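Local coordinates for CmeC (Campylobacter jejuni, PDB 4MT4), which forms a trimeric outer membrane channel of the outer membrane factor family and probably serves as the exit duct for substrates of a multidrug efflux pump, at residues S157-T162 / K230-L235; F164-A169 / L223-Y228. All coordinates share one frame; numbering follows the deposited sequence.

Contact 1: S157-T162 / K230-L235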
ATOM      1  N   SER B 157      -8.150 -18.729  -4.445  1.00 42.75           N
ATOM      2  CA  SER B 157      -9.463 -18.099  -4.356  1.00 47.87           C
ATOM      3  C   SER B 157      -9.637 -17.003  -5.401  1.00 51.77           C
ATOM      4  O   SER B 157     -10.694 -16.890  -6.024  1.00 49.25           O
ATOM      5  CB  SER B 157      -9.682 -17.524  -2.957  1.00 39.21           C
ATOM      6  OG  SER B 157      -9.688 -18.552  -1.985  1.00 47.93           O
ATOM      7  N   ASN B 158      -8.596 -16.199  -5.587  1.00 47.35           N
ATOM      8  CA  ASN B 158      -8.625 -15.130  -6.577  1.00 49.64           C
ATOM      9  C   ASN B 158      -8.715 -15.677  -7.995  1.00 47.55           C
ATOM     10  O   ASN B 158      -9.398 -15.106  -8.843  1.00 48.80           O
ATOM     11  CB  ASN B 158      -7.391 -14.236  -6.442  1.00 51.91           C
ATOM     12  CG  ASN B 158      -7.450 -13.339  -5.220  1.00 55.98           C
ATOM     13  OD1 ASN B 158      -8.520 -13.105  -4.659  1.00 63.00           O
ATOM     14  ND2 ASN B 158      -6.297 -12.826  -4.805  1.00 55.97           N
ATOM     15  N   THR B 159      -8.028 -16.788  -8.243  1.00 38.49           N
ATOM     16  CA  THR B 159      -8.055 -17.442  -9.548  1.00 49.48           C
ATOM     17  C   THR B 159      -9.443 -18.000  -9.859  1.00 49.32           C
ATOM     18  O   THR B 159      -9.948 -17.851 -10.974  1.00 49.27           O
ATOM     19  CB  THR B 159      -7.021 -18.581  -9.626  1.00 41.00           C
ATOM     20  OG1 THR B 159      -5.701 -18.040  -9.485  1.00 51.82           O
ATOM     21  CG2 THR B 159      -7.122 -19.312 -10.955  1.00 48.59           C
ATOM     22  N   VAL B 160     -10.054 -18.639  -8.865  1.00 47.43           N
ATOM     23  CA  VAL B 160     -11.387 -19.215  -9.026  1.00 41.03           C
ATOM     24  C   VAL B 160     -12.436 -18.135  -9.271  1.00 53.31           C
ATOM     25  O   VAL B 160     -13.277 -18.260 -10.162  1.00 49.36           O
ATOM     26  CB  VAL B 160     -11.797 -20.044  -7.787  1.00 46.59           C
ATOM     27  CG1 VAL B 160     -13.253 -20.475  -7.882  1.00 39.03           C
ATOM     28  CG2 VAL B 160     -10.887 -21.252  -7.630  1.00 42.21           C
ATOM     29  N   GLN B 161     -12.376 -17.072  -8.475  1.00 44.32           N
ATOM     30  CA  GLN B 161     -13.345 -15.988  -8.573  1.00 43.81           C
ATOM     31  C   GLN B 161     -13.139 -15.147  -9.831  1.00 49.19           C
ATOM     32  O   GLN B 161     -14.080 -14.536 -10.336  1.00 52.32           O
ATOM     33  CB  GLN B 161     -13.280 -15.099  -7.326  1.00 37.26           C
ATOM     34  CG  GLN B 161     -13.835 -15.753  -6.066  1.00 39.08           C
ATOM     35  CD  GLN B 161     -13.890 -14.804  -4.884  1.00 44.83           C
ATOM     36  OE1 GLN B 161     -13.150 -13.822  -4.829  1.00 52.20           O
ATOM     37  NE2 GLN B 161     -14.776 -15.088  -3.935  1.00 55.27           N
ATOM     38  N   THR B 162     -11.910 -15.116 -10.336  1.00 46.78           N
ATOM     39  CA  THR B 162     -11.619 -14.430 -11.592  1.00 51.33           C
ATOM     40  C   THR B 162     -12.158 -15.251 -12.760  1.00 51.13           C
ATOM     41  O   THR B 162     -12.680 -14.703 -13.733  1.00 42.62           O
ATOM     42  CB  THR B 162     -10.107 -14.191 -11.779  1.00 36.81           C
ATOM     43  OG1 THR B 162      -9.631 -13.325 -10.743  1.00 44.18           O
ATOM     44  CG2 THR B 162      -9.818 -13.556 -13.133  1.00 37.89           C
ATOM     45  N   LYS B 230      -7.709 -10.765 -19.204  1.00 51.08           N
ATOM     46  CA  LYS B 230      -6.386 -10.277 -18.833  1.00 54.94           C
ATOM     47  C   LYS B 230      -6.050 -10.643 -17.393  1.00 63.69           C
ATOM     48  O   LYS B 230      -4.942 -11.088 -17.097  1.00 52.57           O
ATOM     49  CB  LYS B 230      -6.303  -8.760 -19.014  1.00 51.40           C
ATOM     50  CG  LYS B 230      -5.161  -8.106 -18.245  1.00 64.50           C
ATOM     51  CD  LYS B 230      -5.365  -6.605 -18.107  1.00 58.66           C
ATOM     52  CE  LYS B 230      -4.339  -5.991 -17.165  1.00 60.80           C
ATOM     53  NZ  LYS B 230      -4.576  -4.536 -16.951  1.00 74.52           N
ATOM     54  N   ALA B 231      -7.020 -10.450 -16.504  1.00 50.51           N
ATOM     55  CA  ALA B 231      -6.844 -10.740 -15.086  1.00 54.26           C
ATOM     56  C   ALA B 231      -6.527 -12.213 -14.845  1.00 56.26           C
ATOM     57  O   ALA B 231      -5.725 -12.548 -13.977  1.00 55.63           O
ATOM     58  CB  ALA B 231      -8.086 -10.333 -14.306  1.00 40.26           C
ATOM     59  N   LEU B 232      -7.152 -13.089 -15.623  1.00 52.69           N
ATOM     60  CA  LEU B 232      -6.939 -14.523 -15.466  1.00 58.57           C
ATOM     61  C   LEU B 232      -5.577 -14.947 -16.019  1.00 53.06           C
ATOM     62  O   LEU B 232      -4.918 -15.825 -15.459  1.00 53.09           O
ATOM     63  CB  LEU B 232      -8.056 -15.310 -16.154  1.00 35.08           C
ATOM     64  CG  LEU B 232      -8.042 -16.820 -15.910  1.00 54.06           C
ATOM     65  CD1 LEU B 232      -8.235 -17.119 -14.430  1.00 42.31           C
ATOM     66  CD2 LEU B 232      -9.097 -17.523 -16.749  1.00 46.26           C
ATOM     67  N   LYS B 233      -5.161 -14.313 -17.112  1.00 50.31           N
ATOM     68  CA  LYS B 233      -3.872 -14.603 -17.732  1.00 53.77           C
ATOM     69  C   LYS B 233      -2.713 -14.242 -16.807  1.00 51.02           C
ATOM     70  O   LYS B 233      -1.774 -15.019 -16.640  1.00 46.84           O
ATOM     71  CB  LYS B 233      -3.733 -13.852 -19.057  1.00 42.96           C
ATOM     72  CG  LYS B 233      -4.684 -14.321 -20.143  1.00 55.80           C
ATOM     73  CD  LYS B 233      -4.455 -15.781 -20.480  1.00 59.30           C
ATOM     74  CE  LYS B 233      -5.365 -16.240 -21.606  1.00 68.97           C
ATOM     75  NZ  LYS B 233      -5.228 -17.701 -21.863  1.00 54.58           N
ATOM     76  N   ILE B 234      -2.790 -13.057 -16.209  1.00 42.55           N
ATOM     77  CA  ILE B 234      -1.753 -12.570 -15.306  1.00 53.77           C
ATOM     78  C   ILE B 234      -1.621 -13.479 -14.082  1.00 53.93           C
ATOM     79  O   ILE B 234      -0.531 -13.651 -13.532  1.00 61.43           O
ATOM     80  CB  ILE B 234      -2.046 -11.117 -14.858  1.00 55.22           C
ATOM     81  CG1 ILE B 234      -1.989 -10.169 -16.060  1.00 58.23           C
ATOM     82  CG2 ILE B 234      -1.060 -10.658 -13.797  1.00 67.81           C
ATOM     83  CD1 ILE B 234      -2.164  -8.706 -15.699  1.00 52.81           C
ATOM     84  N   LEU B 235      -2.731 -14.086 -13.680  1.00 48.79           N
ATOM     85  CA  LEU B 235      -2.754 -14.926 -12.488  1.00 48.30           C
ATOM     86  C   LEU B 235      -2.187 -16.331 -12.708  1.00 51.23           C
ATOM     87  O   LEU B 235      -1.723 -16.964 -11.761  1.00 50.91           O
ATOM     88  CB  LEU B 235      -4.186 -15.040 -11.953  1.00 39.12           C
ATOM     89  CG  LEU B 235      -4.745 -13.878 -11.128  1.00 48.81           C
ATOM     90  CD1 LEU B 235      -6.235 -14.066 -10.885  1.00 41.98           C
ATOM     91  CD2 LEU B 235      -4.000 -13.743  -9.807  1.00 33.94           C
TER
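Segments 157-162 and 230-235 are helical turns running nearly antiparallel, with N-to-C directions 151° apart and axes that come no closer than 9.7 Å. At that spacing the backbones do not meet; side chains reach the other helix's side chains and backbone, burying 246 Å². The turns join the long helices 129-195 and 201-236, an antiparallel pair consistent with the helical tunnel of the outer membrane factor family. The close part centres on Thr162 and Leu235, whose side chains reach for each other tip to tip. Leu235 CD1 stops 3.5 Å from Thr162 OG1, a van der Waals touch. The hydroxyl is engaged inside its own helix: with OG1 beside the backbone N (chi1 -63°), Thr162 OG1 donates to Asn158 O at 2.6 Å, from above the carbonyl plane. Thr162 N also bonds to Asn158 O, so two donors grip this carbonyl. The same torsion points Thr162 CG2 across the interface, 3.8 Å from Ala231 CB and 3.7 Å from Leu232 N. Leu232, its CG anti to the backbone N, brings CD1 to 3.9 Å from Thr159 O.

Thr159 and Leu235 fit more loosely, though Thr159 is buried: they slide past each other in opposite directions, Thr159 OG1 4.2 Å from Leu235 CB, and this hydroxyl is bonded to Val155 O. The more open edge is at Asn158, partly exposed, whose carbonyl O lies 3.9 Å from Leu235 CD1. On the buried side, helix 44-56 lays Val49 against both Thr159 and Leu232; beyond helix 201-236, Ile363 of the second subunit packs on Ile234.

Contact 2: F164-A169 / L223-Y228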
ATOM      1  N   PHE B 164     -14.770 -17.282 -12.652  1.00 41.96           N
ATOM      2  CA  PHE B 164     -16.221 -17.159 -12.628  1.00 47.07           C
ATOM      3  C   PHE B 164     -16.686 -15.790 -13.116  1.00 58.29           C
ATOM      4  O   PHE B 164     -17.737 -15.673 -13.747  1.00 46.50           O
ATOM      5  CB  PHE B 164     -16.751 -17.424 -11.218  1.00 46.77           C
ATOM      6  CG  PHE B 164     -16.906 -18.884 -10.897  1.00 52.43           C
ATOM      7  CD1 PHE B 164     -17.368 -19.769 -11.857  1.00 46.52           C
ATOM      8  CD2 PHE B 164     -16.580 -19.374  -9.643  1.00 45.71           C
ATOM      9  CE1 PHE B 164     -17.512 -21.113 -11.572  1.00 46.51           C
ATOM     10  CE2 PHE B 164     -16.721 -20.720  -9.350  1.00 50.72           C
ATOM     11  CZ  PHE B 164     -17.187 -21.591 -10.317  1.00 46.92           C
ATOM     12  N   ASN B 165     -15.904 -14.755 -12.819  1.00 44.89           N
ATOM     13  CA  ASN B 165     -16.183 -13.421 -13.335  1.00 47.54           C
ATOM     14  C   ASN B 165     -15.983 -13.372 -14.844  1.00 55.34           C
ATOM     15  O   ASN B 165     -16.650 -12.610 -15.548  1.00 56.41           O
ATOM     16  CB  ASN B 165     -15.298 -12.377 -12.655  1.00 43.56           C
ATOM     17  CG  ASN B 165     -15.740 -12.066 -11.239  1.00 48.03           C
ATOM     18  OD1 ASN B 165     -16.898 -12.272 -10.878  1.00 61.22           O
ATOM     19  ND2 ASN B 165     -14.816 -11.561 -10.429  1.00 51.80           N
ATOM     20  N   LEU B 166     -15.060 -14.192 -15.336  1.00 49.16           N
ATOM     21  CA  LEU B 166     -14.805 -14.290 -16.767  1.00 55.37           C
ATOM     22  C   LEU B 166     -15.952 -15.004 -17.476  1.00 50.71           C
ATOM     23  O   LEU B 166     -16.412 -14.559 -18.529  1.00 46.11           O
ATOM     24  CB  LEU B 166     -13.490 -15.021 -17.032  1.00 38.20           C
ATOM     25  CG  LEU B 166     -13.183 -15.294 -18.505  1.00 44.17           C
ATOM     26  CD1 LEU B 166     -13.073 -13.988 -19.283  1.00 42.65           C
ATOM     27  CD2 LEU B 166     -11.917 -16.122 -18.656  1.00 52.16           C
ATOM     28  N   VAL B 167     -16.405 -16.111 -16.894  1.00 43.93           N
ATOM     29  CA  VAL B 167     -17.533 -16.861 -17.440  1.00 53.68           C
ATOM     30  C   VAL B 167     -18.790 -16.001 -17.422  1.00 48.63           C
ATOM     31  O   VAL B 167     -19.605 -16.046 -18.343  1.00 50.28           O
ATOM     32  CB  VAL B 167     -17.789 -18.165 -16.655  1.00 59.71           C
ATOM     33  CG1 VAL B 167     -18.936 -18.939 -17.273  1.00 41.94           C
ATOM     34  CG2 VAL B 167     -16.532 -19.019 -16.618  1.00 44.91           C
ATOM     35  N   ASN B 168     -18.935 -15.217 -16.360  1.00 49.98           N
ATOM     36  CA  ASN B 168     -20.028 -14.263 -16.238  1.00 41.47           C
ATOM     37  C   ASN B 168     -19.961 -13.240 -17.367  1.00 54.41           C
ATOM     38  O   ASN B 168     -20.982 -12.844 -17.927  1.00 54.29           O
ATOM     39  CB  ASN B 168     -19.968 -13.563 -14.880  1.00 38.68           C
ATOM     40  CG  ASN B 168     -21.249 -12.829 -14.532  1.00 46.40           C
ATOM     41  OD1 ASN B 168     -21.383 -12.294 -13.432  1.00 53.53           O
ATOM     42  ND2 ASN B 168     -22.200 -12.809 -15.458  1.00 55.48           N
ATOM     43  N   ALA B 169     -18.744 -12.825 -17.697  1.00 53.21           N
ATOM     44  CA  ALA B 169     -18.523 -11.848 -18.753  1.00 46.37           C
ATOM     45  C   ALA B 169     -18.807 -12.447 -20.126  1.00 57.13           C
ATOM     46  O   ALA B 169     -19.320 -11.767 -21.013  1.00 48.98           O
ATOM     47  CB  ALA B 169     -17.104 -11.316 -18.688  1.00 42.75           C
ATOM     48  N   LEU B 223     -15.580  -5.598 -23.852  1.00 51.87           N
ATOM     49  CA  LEU B 223     -14.545  -4.893 -23.113  1.00 48.67           C
ATOM     50  C   LEU B 223     -14.452  -5.410 -21.683  1.00 59.59           C
ATOM     51  O   LEU B 223     -13.359  -5.588 -21.146  1.00 59.47           O
ATOM     52  CB  LEU B 223     -14.824  -3.390 -23.119  1.00 51.36           C
ATOM     53  CG  LEU B 223     -13.602  -2.497 -23.319  1.00 63.46           C
ATOM     54  CD1 LEU B 223     -12.764  -3.020 -24.470  1.00 58.72           C
ATOM     55  CD2 LEU B 223     -14.029  -1.061 -23.575  1.00 65.44           C
ATOM     56  N   ASN B 224     -15.608  -5.651 -21.076  1.00 50.11           N
ATOM     57  CA  ASN B 224     -15.674  -6.211 -19.734  1.00 51.94           C
ATOM     58  C   ASN B 224     -15.126  -7.633 -19.704  1.00 58.80           C
ATOM     59  O   ASN B 224     -14.552  -8.072 -18.708  1.00 51.59           O
ATOM     60  CB  ASN B 224     -17.116  -6.189 -19.223  1.00 44.53           C
ATOM     61  CG  ASN B 224     -17.257  -6.791 -17.840  1.00 60.84           C
ATOM     62  OD1 ASN B 224     -17.009  -6.126 -16.833  1.00 77.70           O
ATOM     63  ND2 ASN B 224     -17.665  -8.053 -17.783  1.00 54.68           N
ATOM     64  N   LYS B 225     -15.306  -8.344 -20.811  1.00 53.04           N
ATOM     65  CA  LYS B 225     -14.817  -9.709 -20.942  1.00 54.36           C
ATOM     66  C   LYS B 225     -13.297  -9.726 -21.075  1.00 57.84           C
ATOM     67  O   LYS B 225     -12.620 -10.570 -20.487  1.00 56.21           O
ATOM     68  CB  LYS B 225     -15.474 -10.392 -22.146  1.00 47.78           C
ATOM     69  CG  LYS B 225     -15.173 -11.877 -22.284  1.00 44.61           C
ATOM     70  CD  LYS B 225     -13.992 -12.139 -23.212  1.00 60.75           C
ATOM     71  CE  LYS B 225     -14.183 -11.475 -24.568  1.00 61.75           C
ATOM     72  NZ  LYS B 225     -13.095 -11.829 -25.522  1.00 72.82           N
ATOM     73  N   GLU B 226     -12.769  -8.787 -21.854  1.00 54.08           N
ATOM     74  CA  GLU B 226     -11.330  -8.680 -22.060  1.00 55.20           C
ATOM     75  C   GLU B 226     -10.604  -8.293 -20.776  1.00 66.79           C
ATOM     76  O   GLU B 226      -9.443  -8.653 -20.581  1.00 61.45           O
ATOM     77  CB  GLU B 226     -11.023  -7.663 -23.159  1.00 44.00           C
ATOM     78  CG  GLU B 226     -11.255  -8.187 -24.565  1.00 67.40           C
ATOM     79  CD  GLU B 226     -10.259  -9.264 -24.953  1.00 61.97           C
ATOM     80  OE1 GLU B 226      -9.087  -9.174 -24.526  1.00 70.68           O
ATOM     81  OE2 GLU B 226     -10.646 -10.200 -25.683  1.00 72.04           O
ATOM     82  N   ASN B 227     -11.293  -7.561 -19.906  1.00 58.41           N
ATOM     83  CA  ASN B 227     -10.709  -7.125 -18.642  1.00 59.39           C
ATOM     84  C   ASN B 227     -10.465  -8.291 -17.692  1.00 58.55           C
ATOM     85  O   ASN B 227      -9.452  -8.333 -16.992  1.00 66.55           O
ATOM     86  CB  ASN B 227     -11.609  -6.089 -17.966  1.00 55.98           C
ATOM     87  CG  ASN B 227     -11.003  -5.536 -16.689  1.00 65.31           C
ATOM     88  OD1 ASN B 227     -10.128  -4.671 -16.729  1.00 78.74           O
ATOM     89  ND2 ASN B 227     -11.469  -6.031 -15.548  1.00 66.20           N
ATOM     90  N   TYR B 228     -11.401  -9.235 -17.672  1.00 55.46           N
ATOM     91  CA  TYR B 228     -11.298 -10.398 -16.800  1.00 60.76           C
ATOM     92  C   TYR B 228     -10.465 -11.501 -17.441  1.00 62.31           C
ATOM     93  O   TYR B 228      -9.937 -12.369 -16.749  1.00 53.76           O
ATOM     94  CB  TYR B 228     -12.689 -10.924 -16.441  1.00 44.62           C
ATOM     95  CG  TYR B 228     -13.402 -10.080 -15.409  1.00 56.17           C
ATOM     96  CD1 TYR B 228     -12.966 -10.048 -14.090  1.00 41.47           C
ATOM     97  CD2 TYR B 228     -14.514  -9.320 -15.749  1.00 50.53           C
ATOM     98  CE1 TYR B 228     -13.613  -9.281 -13.141  1.00 47.42           C
ATOM     99  CE2 TYR B 228     -15.169  -8.550 -14.805  1.00 53.56           C
ATOM    100  CZ  TYR B 228     -14.713  -8.535 -13.503  1.00 56.10           C
ATOM    101  OH  TYR B 228     -15.358  -7.771 -12.556  1.00 69.16           O
TER
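Tyr228 buries more area than any other residue of the contact between segments 164-169 and 223-228, which covers 307 Å² in all. Its CG stands anti to its carbonyl carbon, which swings the ring across to helix 129-195, where Asn165 sits over one face in a CH-pi contact. Asn165 CB lies 3.8 Å from the centroid of the Tyr228 ring and 22° off its normal, offset toward the rim beside CD1 and CE1. The Asn165 amide crosses the ring obliquely, the two planes 51° apart, with Asn165 ND2 3.7 Å from Tyr228 CE1. In the ring plane, the edge is approached by Asn224 ND2 from within its own helix.

The other contacts across the interface are van der Waals packing. Ala169 CB rests 3.6 Å from Lys225 CA, so a small methyl meets the opposite backbone directly, and the same Ala169 CB touches an amide nitrogen, Asn224 ND2, at 3.4 Å. Leu166, its CG anti to the backbone N, carries CD1 to 3.7 Å from Lys225 O. This close pairing, with axes 8.6 Å apart and directions 160° apart, is consistent with the antiparallel coiled-coil hairpins from which outer membrane factors build their periplasmic tunnel; residues 204-238 are predicted to be coiled coil.

The polar groups find their partners within one helix or outside the two segments. Lys225 bends at chi2 and chi3, leading its end away from the interface, and Lys225 NZ forms a salt bridge with Glu226 OE2 at 2.9 Å. Glu226 OE1 also makes a long, weak ion pair with Arg370 of the second subunit. Asn165 OD1 accepts a weak hydrogen bond from Asn437 on helix 411-445.

Overall arrangement
Contacts 1 and 2 are successive levels of one antiparallel pair, helices 129-195 and 201-236, with centres about 10 Å apart. Moving along the first helix from 157-162 to 164-169 means moving back along the second from 230-235 to 223-228, so contact 2 lies nearer the connection between the helices. The axes of the short segments lie closer in contact 2. The two layers join directly: Leu232 CD2 lies 3.7 Å from Leu166 CD2, and Thr162 CG2 is 3.8 Å from Tyr228 O. Both levels touch the second subunit through helix 201-236; in contact 1 its Arg370 packs on Lys233. The lipid pocket formed by Cys1, Ile124, Asp125 and Leu126 shares no residue with either contact.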